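Local coordinates for protein L-ornithine N(5)-monooxygenase (Pseudomonas aeruginosa, PDB 3S5W) that hydroxylates the side-chain amine of L-ornithine, using FAD, NADPH and molecular oxygen, in the first step of pyoverdin siderophore biosynthesis, at residues 282-286 with 395-400; 302-306 with 424-428. All blocks are in the same frame, centred on the assembly; numbering follows the deposited sequence.

Interaction 1. Residues 282-286 with 395-400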
ATOM      1  N   THR A 282      -4.319   1.828  18.700  1.00 27.31           N
ATOM      2  CA  THR A 282      -3.922   3.140  18.130  1.00 27.63           C
ATOM      3  C   THR A 282      -3.694   4.129  19.283  1.00 28.52           C
ATOM      4  O   THR A 282      -2.654   4.802  19.338  1.00 28.40           O
ATOM      5  CB  THR A 282      -4.934   3.673  17.097  1.00 27.59           C
ATOM      6  OG1 THR A 282      -5.133   2.689  16.074  1.00 28.34           O
ATOM      7  CG2 THR A 282      -4.434   5.025  16.431  1.00 25.89           C
ATOM      8  N   ASP A 283      -4.655   4.182  20.202  1.00 29.45           N
ATOM      9  CA  ASP A 283      -4.602   5.060  21.388  1.00 31.61           C
ATOM     10  C   ASP A 283      -3.416   4.714  22.266  1.00 31.75           C
ATOM     11  O   ASP A 283      -2.706   5.603  22.776  1.00 32.46           O
ATOM     12  CB  ASP A 283      -5.886   4.922  22.217  1.00 32.06           C
ATOM     13  CG  ASP A 283      -7.046   5.707  21.642  1.00 37.40           C
ATOM     14  OD1 ASP A 283      -8.201   5.348  21.953  1.00 40.90           O
ATOM     15  OD2 ASP A 283      -6.825   6.688  20.882  1.00 39.27           O
ATOM     16  N   LEU A 284      -3.178   3.409  22.429  1.00 31.82           N
ATOM     17  CA  LEU A 284      -2.115   2.935  23.289  1.00 31.06           C
ATOM     18  C   LEU A 284      -0.727   3.376  22.778  1.00 30.35           C
ATOM     19  O   LEU A 284       0.037   3.972  23.520  1.00 29.06           O
ATOM     20  CB  LEU A 284      -2.199   1.407  23.424  1.00 31.71           C
ATOM     21  CG  LEU A 284      -1.259   0.657  24.387  1.00 32.81           C
ATOM     22  CD1 LEU A 284       0.126   0.482  23.830  1.00 33.58           C
ATOM     23  CD2 LEU A 284      -1.227   1.322  25.773  1.00 34.97           C
ATOM     24  N   ILE A 285      -0.405   3.068  21.523  1.00 29.07           N
ATOM     25  CA  ILE A 285       0.904   3.438  20.999  1.00 29.85           C
ATOM     26  C   ILE A 285       1.099   4.963  20.950  1.00 30.50           C
ATOM     27  O   ILE A 285       2.178   5.466  21.292  1.00 30.22           O
ATOM     28  CB  ILE A 285       1.262   2.742  19.645  1.00 29.12           C
ATOM     29  CG1 ILE A 285       2.751   2.967  19.300  1.00 29.20           C
ATOM     30  CG2 ILE A 285       0.285   3.135  18.520  1.00 28.90           C
ATOM     31  CD1 ILE A 285       3.314   2.018  18.227  1.00 30.77           C
ATOM     32  N   TYR A 286       0.047   5.679  20.556  1.00 30.87           N
ATOM     33  CA  TYR A 286       0.098   7.144  20.544  1.00 32.06           C
ATOM     34  C   TYR A 286       0.406   7.758  21.933  1.00 32.59           C
ATOM     35  O   TYR A 286       1.134   8.739  22.027  1.00 32.22           O
ATOM     36  CB  TYR A 286      -1.182   7.743  19.987  1.00 32.37           C
ATOM     37  CG  TYR A 286      -0.935   9.180  19.570  1.00 34.16           C
ATOM     38  CD1 TYR A 286      -1.183  10.244  20.462  1.00 35.48           C
ATOM     39  CD2 TYR A 286      -0.374   9.471  18.316  1.00 35.12           C
ATOM     40  CE1 TYR A 286      -0.911  11.571  20.085  1.00 36.67           C
ATOM     41  CE2 TYR A 286      -0.103  10.788  17.935  1.00 36.51           C
ATOM     42  CZ  TYR A 286      -0.371  11.831  18.826  1.00 38.24           C
ATOM     43  OH  TYR A 286      -0.099  13.133  18.433  1.00 37.50           O
ATOM     44  N   GLU A 395       5.091  16.485  15.601  1.00 46.67           N
ATOM     45  CA  GLU A 395       4.543  15.311  14.894  1.00 45.69           C
ATOM     46  C   GLU A 395       3.039  15.476  14.616  1.00 44.45           C
ATOM     47  O   GLU A 395       2.358  16.302  15.242  1.00 45.16           O
ATOM     48  CB  GLU A 395       4.814  13.985  15.667  1.00 45.95           C
ATOM     49  CG  GLU A 395       3.977  13.805  16.969  1.00 46.31           C
ATOM     50  CD  GLU A 395       4.072  12.411  17.614  1.00 46.68           C
ATOM     51  OE1 GLU A 395       4.793  11.539  17.094  1.00 45.07           O
ATOM     52  OE2 GLU A 395       3.415  12.193  18.660  1.00 45.68           O
ATOM     53  N   ILE A 396       2.535  14.681  13.674  1.00 42.28           N
ATOM     54  CA  ILE A 396       1.090  14.514  13.419  1.00 39.56           C
ATOM     55  C   ILE A 396       0.240  14.330  14.710  1.00 38.06           C
ATOM     56  O   ILE A 396       0.680  13.674  15.680  1.00 37.18           O
ATOM     57  CB  ILE A 396       0.902  13.295  12.454  1.00 40.04           C
ATOM     58  CG1 ILE A 396      -0.464  13.315  11.771  1.00 39.11           C
ATOM     59  CG2 ILE A 396       1.163  11.974  13.185  1.00 39.39           C
ATOM     60  CD1 ILE A 396      -0.549  12.329  10.597  1.00 39.75           C
ATOM     61  N   GLY A 397      -0.968  14.893  14.717  1.00 35.63           N
ATOM     62  CA  GLY A 397      -1.864  14.779  15.866  1.00 33.84           C
ATOM     63  C   GLY A 397      -2.498  13.387  15.945  1.00 33.15           C
ATOM     64  O   GLY A 397      -2.436  12.610  14.989  1.00 31.93           O
ATOM     65  N   ARG A 398      -3.120  13.084  17.077  1.00 32.41           N
ATOM     66  CA  ARG A 398      -3.921  11.858  17.224  1.00 32.01           C
ATOM     67  C   ARG A 398      -4.945  11.746  16.088  1.00 31.81           C
ATOM     68  O   ARG A 398      -5.107  10.664  15.501  1.00 29.91           O
ATOM     69  CB  ARG A 398      -4.634  11.841  18.575  1.00 32.10           C
ATOM     70  CG  ARG A 398      -5.537  10.606  18.834  1.00 33.34           C
ATOM     71  CD  ARG A 398      -4.794   9.254  18.655  1.00 31.05           C
ATOM     72  NE  ARG A 398      -5.725   8.118  18.746  1.00 32.30           N
ATOM     73  CZ  ARG A 398      -6.506   7.682  17.745  1.00 32.64           C
ATOM     74  NH1 ARG A 398      -6.447   8.244  16.533  1.00 30.70           N
ATOM     75  NH2 ARG A 398      -7.311   6.632  17.928  1.00 31.07           N
ATOM     76  N   ASP A 399      -5.597  12.873  15.761  1.00 30.58           N
ATOM     77  CA  ASP A 399      -6.605  12.924  14.685  1.00 30.22           C
ATOM     78  C   ASP A 399      -6.053  12.985  13.239  1.00 28.82           C
ATOM     79  O   ASP A 399      -6.800  13.261  12.296  1.00 28.49           O
ATOM     80  CB  ASP A 399      -7.594  14.083  14.940  1.00 30.91           C
ATOM     81  CG  ASP A 399      -6.917  15.468  14.848  1.00 32.46           C
ATOM     82  OD1 ASP A 399      -5.671  15.516  14.778  1.00 30.97           O
ATOM     83  OD2 ASP A 399      -7.644  16.484  14.850  1.00 35.30           O
ATOM     84  N   TYR A 400      -4.759  12.726  13.083  1.00 27.72           N
ATOM     85  CA  TYR A 400      -4.064  12.629  11.792  1.00 27.06           C
ATOM     86  C   TYR A 400      -3.816  14.005  11.127  1.00 28.24           C
ATOM     87  O   TYR A 400      -3.437  14.071   9.978  1.00 26.24           O
ATOM     88  CB  TYR A 400      -4.765  11.655  10.821  1.00 26.51           C
ATOM     89  CG  TYR A 400      -4.881  10.272  11.414  1.00 26.29           C
ATOM     90  CD1 TYR A 400      -3.811   9.364  11.311  1.00 26.53           C
ATOM     91  CD2 TYR A 400      -6.041   9.877  12.101  1.00 25.80           C
ATOM     92  CE1 TYR A 400      -3.888   8.064  11.878  1.00 25.09           C
ATOM     93  CE2 TYR A 400      -6.134   8.578  12.671  1.00 27.52           C
ATOM     94  CZ  TYR A 400      -5.036   7.686  12.542  1.00 26.50           C
ATOM     95  OH  TYR A 400      -5.093   6.415  13.083  1.00 25.97           O
TER

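Interaction 2. Residues 302-306 with 424-428. With NAP (NADP nicotinamide-adenine-dinucleotide phosphate), chain F; ONH (N~5~-hydroxy-L-ornithine), chain E.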
ATOM      1  N   ASN A 302       7.173  -8.625  12.791  1.00 23.01           N
ATOM      2  CA  ASN A 302       6.853  -9.832  12.034  1.00 23.19           C
ATOM      3  C   ASN A 302       5.353 -10.140  11.856  1.00 22.22           C
ATOM      4  O   ASN A 302       4.985 -11.198  11.343  1.00 21.27           O
ATOM      5  CB  ASN A 302       7.607 -11.053  12.616  1.00 23.53           C
ATOM      6  CG  ASN A 302       6.952 -11.609  13.842  1.00 24.85           C
ATOM      7  OD1 ASN A 302       6.315 -10.877  14.610  1.00 26.31           O
ATOM      8  ND2 ASN A 302       7.080 -12.938  14.040  1.00 25.53           N
ATOM      9  N   THR A 303       4.499  -9.239  12.305  1.00 22.15           N
ATOM     10  CA  THR A 303       3.052  -9.318  11.978  1.00 22.75           C
ATOM     11  C   THR A 303       2.813  -8.720  10.589  1.00 23.24           C
ATOM     12  O   THR A 303       1.768  -8.917   9.991  1.00 22.36           O
ATOM     13  CB  THR A 303       2.220  -8.490  12.954  1.00 23.56           C
ATOM     14  OG1 THR A 303       2.659  -7.125  12.889  1.00 23.00           O
ATOM     15  CG2 THR A 303       2.382  -9.022  14.380  1.00 21.46           C
ATOM     16  N   ASN A 304       3.803  -7.996  10.066  1.00 23.71           N
ATOM     17  CA  ASN A 304       3.566  -7.268   8.820  1.00 23.54           C
ATOM     18  C   ASN A 304       4.706  -7.141   7.818  1.00 23.81           C
ATOM     19  O   ASN A 304       4.441  -6.946   6.640  1.00 25.37           O
ATOM     20  CB  ASN A 304       3.011  -5.869   9.124  1.00 23.43           C
ATOM     21  CG  ASN A 304       2.389  -5.200   7.875  1.00 26.72           C
ATOM     22  OD1 ASN A 304       1.443  -5.733   7.291  1.00 26.17           O
ATOM     23  ND2 ASN A 304       2.954  -4.055   7.442  1.00 22.88           N
ATOM     24  N   TYR A 305       5.957  -7.195   8.260  1.00 22.03           N
ATOM     25  CA  TYR A 305       7.080  -6.916   7.369  1.00 21.76           C
ATOM     26  C   TYR A 305       8.026  -8.100   7.288  1.00 22.00           C
ATOM     27  O   TYR A 305       8.279  -8.755   8.327  1.00 22.01           O
ATOM     28  CB  TYR A 305       7.868  -5.693   7.884  1.00 23.17           C
ATOM     29  CG  TYR A 305       7.071  -4.414   7.858  1.00 22.61           C
ATOM     30  CD1 TYR A 305       6.823  -3.768   6.639  1.00 25.18           C
ATOM     31  CD2 TYR A 305       6.592  -3.829   9.044  1.00 23.45           C
ATOM     32  CE1 TYR A 305       6.101  -2.594   6.584  1.00 25.77           C
ATOM     33  CE2 TYR A 305       5.852  -2.633   9.011  1.00 24.21           C
ATOM     34  CZ  TYR A 305       5.617  -2.022   7.764  1.00 28.36           C
ATOM     35  OH  TYR A 305       4.899  -0.850   7.664  1.00 26.34           O
ATOM     36  N   SER A 306       8.535  -8.359   6.068  1.00 21.51           N
ATOM     37  CA  SER A 306       9.494  -9.440   5.768  1.00 22.36           C
ATOM     38  C   SER A 306       8.959 -10.819   6.173  1.00 21.85           C
ATOM     39  O   SER A 306       9.720 -11.690   6.661  1.00 21.75           O
ATOM     40  CB  SER A 306      10.848  -9.196   6.465  1.00 23.90           C
ATOM     41  OG  SER A 306      11.387  -7.933   6.099  1.00 24.31           O
ATOM     42  N   LEU A 424       1.035  -0.402  13.793  1.00 24.38           N
ATOM     43  CA  LEU A 424       1.149  -1.233  12.589  1.00 24.83           C
ATOM     44  C   LEU A 424      -0.107  -1.270  11.706  1.00 23.82           C
ATOM     45  O   LEU A 424      -0.023  -1.662  10.530  1.00 24.64           O
ATOM     46  CB  LEU A 424       1.634  -2.660  12.963  1.00 24.65           C
ATOM     47  CG  LEU A 424       3.113  -2.674  13.375  1.00 26.85           C
ATOM     48  CD1 LEU A 424       3.442  -3.915  14.188  1.00 28.51           C
ATOM     49  CD2 LEU A 424       4.031  -2.621  12.196  1.00 26.99           C
ATOM     50  N   SER A 425      -1.259  -0.846  12.230  1.00 23.23           N
ATOM     51  CA  SER A 425      -2.446  -0.766  11.399  1.00 23.47           C
ATOM     52  C   SER A 425      -2.339   0.383  10.375  1.00 23.69           C
ATOM     53  O   SER A 425      -3.146   0.476   9.444  1.00 23.29           O
ATOM     54  CB  SER A 425      -3.689  -0.522  12.261  1.00 23.52           C
ATOM     55  OG  SER A 425      -4.002  -1.676  12.989  1.00 27.58           O
ATOM     56  N   ASP A 426      -1.362   1.269  10.575  1.00 23.96           N
ATOM     57  CA  ASP A 426      -1.413   2.574   9.873  1.00 24.73           C
ATOM     58  C   ASP A 426      -1.419   2.456   8.353  1.00 23.92           C
ATOM     59  O   ASP A 426      -2.183   3.145   7.688  1.00 25.46           O
ATOM     60  CB  ASP A 426      -0.304   3.509  10.351  1.00 25.02           C
ATOM     61  CG  ASP A 426      -0.561   4.976   9.934  1.00 25.74           C
ATOM     62  OD1 ASP A 426      -1.410   5.626  10.569  1.00 23.93           O
ATOM     63  OD2 ASP A 426       0.062   5.430   8.957  1.00 25.61           O
ATOM     64  N   THR A 427      -0.562   1.603   7.796  1.00 24.04           N
ATOM     65  CA  THR A 427      -0.472   1.431   6.335  1.00 23.76           C
ATOM     66  C   THR A 427      -1.410   0.363   5.757  1.00 23.97           C
ATOM     67  O   THR A 427      -1.300   0.034   4.572  1.00 25.29           O
ATOM     68  CB  THR A 427       0.956   1.038   5.912  1.00 24.68           C
ATOM     69  OG1 THR A 427       1.255  -0.280   6.395  1.00 26.11           O
ATOM     70  CG2 THR A 427       1.975   2.069   6.450  1.00 25.17           C
ATOM     71  N   LEU A 428      -2.303  -0.183   6.584  1.00 22.13           N
ATOM     72  CA  LEU A 428      -3.094  -1.370   6.168  1.00 22.37           C
ATOM     73  C   LEU A 428      -4.566  -1.026   6.033  1.00 21.96           C
ATOM     74  O   LEU A 428      -4.955   0.143   6.146  1.00 20.84           O
ATOM     75  CB  LEU A 428      -2.908  -2.507   7.193  1.00 21.95           C
ATOM     76  CG  LEU A 428      -1.478  -2.980   7.464  1.00 23.32           C
ATOM     77  CD1 LEU A 428      -1.485  -4.068   8.540  1.00 26.00           C
ATOM     78  CD2 LEU A 428      -0.806  -3.504   6.199  1.00 20.67           C
TER
HETATM   79  PA  NAP F 452       8.221  -6.112   2.960  1.00 34.44           P
HETATM   80  O1A NAP F 452       7.553  -6.966   3.950  1.00 32.43           O
HETATM   81  O2A NAP F 452       8.685  -4.839   3.476  1.00 28.99           O
HETATM   82  O5B NAP F 452       9.321  -7.015   2.261  1.00 33.33           O
HETATM   83  C5B NAP F 452      10.409  -6.361   1.722  1.00 28.57           C
HETATM   84  C4B NAP F 452      11.359  -7.481   1.351  1.00 25.47           C
HETATM   85  O4B NAP F 452      12.342  -6.840   0.589  1.00 24.62           O
HETATM   86  C3B NAP F 452      12.027  -8.078   2.597  1.00 23.38           C
HETATM   87  O3B NAP F 452      12.317  -9.429   2.264  1.00 21.54           O
HETATM   88  C2B NAP F 452      13.317  -7.241   2.644  1.00 23.74           C
HETATM   89  O2B NAP F 452      14.382  -7.968   3.186  1.00 24.71           O
HETATM   90  C1B NAP F 452      13.620  -7.014   1.144  1.00 23.48           C
HETATM   91  N9A NAP F 452      14.472  -5.824   0.986  1.00 24.69           N
HETATM   92  C8A NAP F 452      14.151  -4.523   1.312  1.00 25.99           C
HETATM   93  N7A NAP F 452      15.204  -3.721   1.033  1.00 24.37           N
HETATM   94  C5A NAP F 452      16.194  -4.499   0.562  1.00 25.82           C
HETATM   95  C6A NAP F 452      17.495  -4.209   0.149  1.00 27.06           C
HETATM   96  N6A NAP F 452      17.958  -2.966   0.205  1.00 25.95           N
HETATM   97  N1A NAP F 452      18.286  -5.232  -0.284  1.00 25.19           N
HETATM   98  C2A NAP F 452      17.846  -6.527  -0.338  1.00 25.75           C
HETATM   99  N3A NAP F 452      16.553  -6.824   0.073  1.00 24.39           N
HETATM  100  C4A NAP F 452      15.756  -5.825   0.529  1.00 24.49           C
HETATM  101  O3  NAP F 452       7.296  -5.894   1.654  1.00 34.57           O
HETATM  102  PN  NAP F 452       6.218  -6.830   0.856  1.00 37.24           P
HETATM  103  O1N NAP F 452       5.852  -6.041  -0.368  1.00 33.56           O
HETATM  104  O2N NAP F 452       6.694  -8.238   0.660  1.00 27.89           O
HETATM  105  O5D NAP F 452       5.040  -6.726   1.949  1.00 40.85           O
HETATM  106  C5D NAP F 452       4.199  -7.726   2.482  1.00 49.18           C
HETATM  107  C4D NAP F 452       2.927  -6.912   2.698  1.00 52.71           C
HETATM  108  O4D NAP F 452       1.715  -7.603   2.563  1.00 53.88           O
HETATM  109  C3D NAP F 452       2.749  -6.202   4.030  1.00 53.49           C
HETATM  110  O3D NAP F 452       3.769  -5.262   4.270  1.00 52.95           O
HETATM  111  C2D NAP F 452       1.340  -5.627   3.812  1.00 54.02           C
HETATM  112  O2D NAP F 452       1.260  -4.315   3.267  1.00 48.74           O
HETATM  113  C1D NAP F 452       0.721  -6.618   2.819  1.00 54.49           C
HETATM  114  P2B NAP F 452      14.928  -7.773   4.699  1.00 26.59           P
HETATM  115  O1X NAP F 452      16.309  -8.408   4.595  1.00 25.63           O
HETATM  116  O2X NAP F 452      13.924  -8.540   5.538  1.00 27.45           O
HETATM  117  O3X NAP F 452      14.919  -6.304   5.039  1.00 27.55           O
HETATM  118  C   ONH E 445      -5.007  -7.585  10.855  1.00 25.05           C
HETATM  119  N   ONH E 445      -3.179  -9.235  10.790  1.00 22.25           N
HETATM  120  O   ONH E 445      -5.722  -8.576  11.189  1.00 24.14           O
HETATM  121  CA  ONH E 445      -3.595  -7.860  10.421  1.00 23.88           C
HETATM  122  CB  ONH E 445      -3.452  -7.577   8.921  1.00 23.66           C
HETATM  123  CD  ONH E 445      -1.858  -7.483   7.046  1.00 26.13           C
HETATM  124  NE  ONH E 445      -0.464  -7.679   6.740  1.00 26.18           N
HETATM  125  CG  ONH E 445      -1.996  -7.761   8.525  1.00 23.28           C
HETATM  126  OZ  ONH E 445      -0.134  -7.915   5.425  1.00 41.06           O
HETATM  127  OXT ONH E 445      -5.398  -6.383  10.864  1.00 24.62           O

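Interaction 1. Residues 282-286 with 395-400
Arg-398 lays the aliphatic part of its side chain over one face of the Tyr-286 ring, with CB 4.2 Å from the ring centroid, a CH-pi contact. Farther along the same side chain, CD approaches the root of the ring. The chain leaves the backbone with CG anti to N (chi1 179°) and then bends at chi2 (54°), which carries the guanidinium past the tyrosine to the preceding turn of helix 279-287. There NE and NH2 grip Asp-283 side-on, both bonding to the single oxygen OD2. Arg-398 NE is 2.8 Å from Asp-283 OD2 and meets it nearly in line with the C-O bond, whereas NH2, at 3.0 Å from the same OD2, comes in from above the carboxylate plane. The two flat groups are turned 54° apart, although the oxygen itself lies close to the guanidinium plane. The methyl CG2 of Thr-282 sits over the centre of one guanidinium face, 3.6 Å from Arg-398 CZ, and also touches the hydroxyl of Tyr-400.

At the far end of the Tyr-286 ring, Tyr-286 OH donates to Ile-396 O at 2.9 Å, in the carbonyl plane and on a lone pair. This ties the helix to the backbone just before the type I turn from Gly-397 to Tyr-400. Glu-395 OE2 comes near the hydroxyl end of the ring without bonding to it; its carboxylate pairs with Arg-293, which also makes a cation-pi contact with Tyr-286. Glu-438, on helix 432-447, pairs with Arg-398 NH1.

Paired with two acids, Asp-283 and Glu-438, the guanidinium joins the loop to both helices, and its charge is probably well balanced; the Tyr-286 hydroxyl adds a neutral, directional bond to the charged grip.

Interaction 2. Residues 302-306 with 424-428
Asn-304 and Leu-428 lie alongside each other, pointing opposite ways, at the tight, ligand-lined part of this contact, where Leu-428 CD2 comes within 3.3 Å of Asn-304 OD1. Asn-304 holds CG opposite its backbone N (chi1 -165°), which brings OD1 to the N5-hydroxyornithine, whose NE donates to it at 2.8 Å. Leu-428 flanks both ligands: CD1 lies 3.7 Å from CG of the hydroxyornithine, and CD2 approaches the ribose hydroxyl O2D of the NADP. That ribose is also held by the other segment, its O3D donating to the backbone carbonyl of Asn-304. The asparagine amide nitrogen, ND2, lies 3.3 Å above the plane of the Tyr-305 ring, toward its rim.

Around the tyrosine the two segments meet more loosely. Leu-424 CD2 touches the edge of the Tyr-305 ring, 3.7 Å from CE2, while its other methyl, CD1, lies against Thr-303 OG1, which bonds to Tyr-300 O. The hydroxyls of Tyr-305 and Thr-427 face each other but stay 3.9 Å apart (OH to OG1); the tyrosine OH is bonded instead to Gln-419. Ser-306 bonds to the cofactor: its amide gives a nearly straight bond to NADP O1A (171°), and its OG bonds to O2X of the 2'-phosphate, the group that distinguishes NADP from NAD.

The contact is largely buried, with Tyr-305 alone of the touching residues partly exposed, and makes apolar and van der Waals contacts rather than direct polar bonds between the segments. It joins the loop between helices 290-299 and 310-326 to the type I turn at 425-428, which lies between helices 419-422 and 432-447 and bonds to the FAD through Thr-427 O.

In the fold
The centres of the two interactions are about 16 Å apart, and their segments alternate along the chain. They meet directly where Tyr-400 CE1 of interaction 1 packs 3.7 Å from Asp-426 OD1 of interaction 2. Helix 419-422 adds a second connection: its His-422 stacks on Tyr-400, and its Gln-419 touches Leu-424 and Asp-426. Interaction 2 lines the site where NADP, hydroxyornithine and FAD converge. Interaction 1 lies farther from the ligands, with the side chain of Thr-282 about 10 Å from the hydroxyornithine and about 8 Å from those of the substrate-binding residues Phe-277 and Ser-430. Phe-277, just before helix 279-287 in the chain, also touches Thr-303 and Leu-428 of interaction 2.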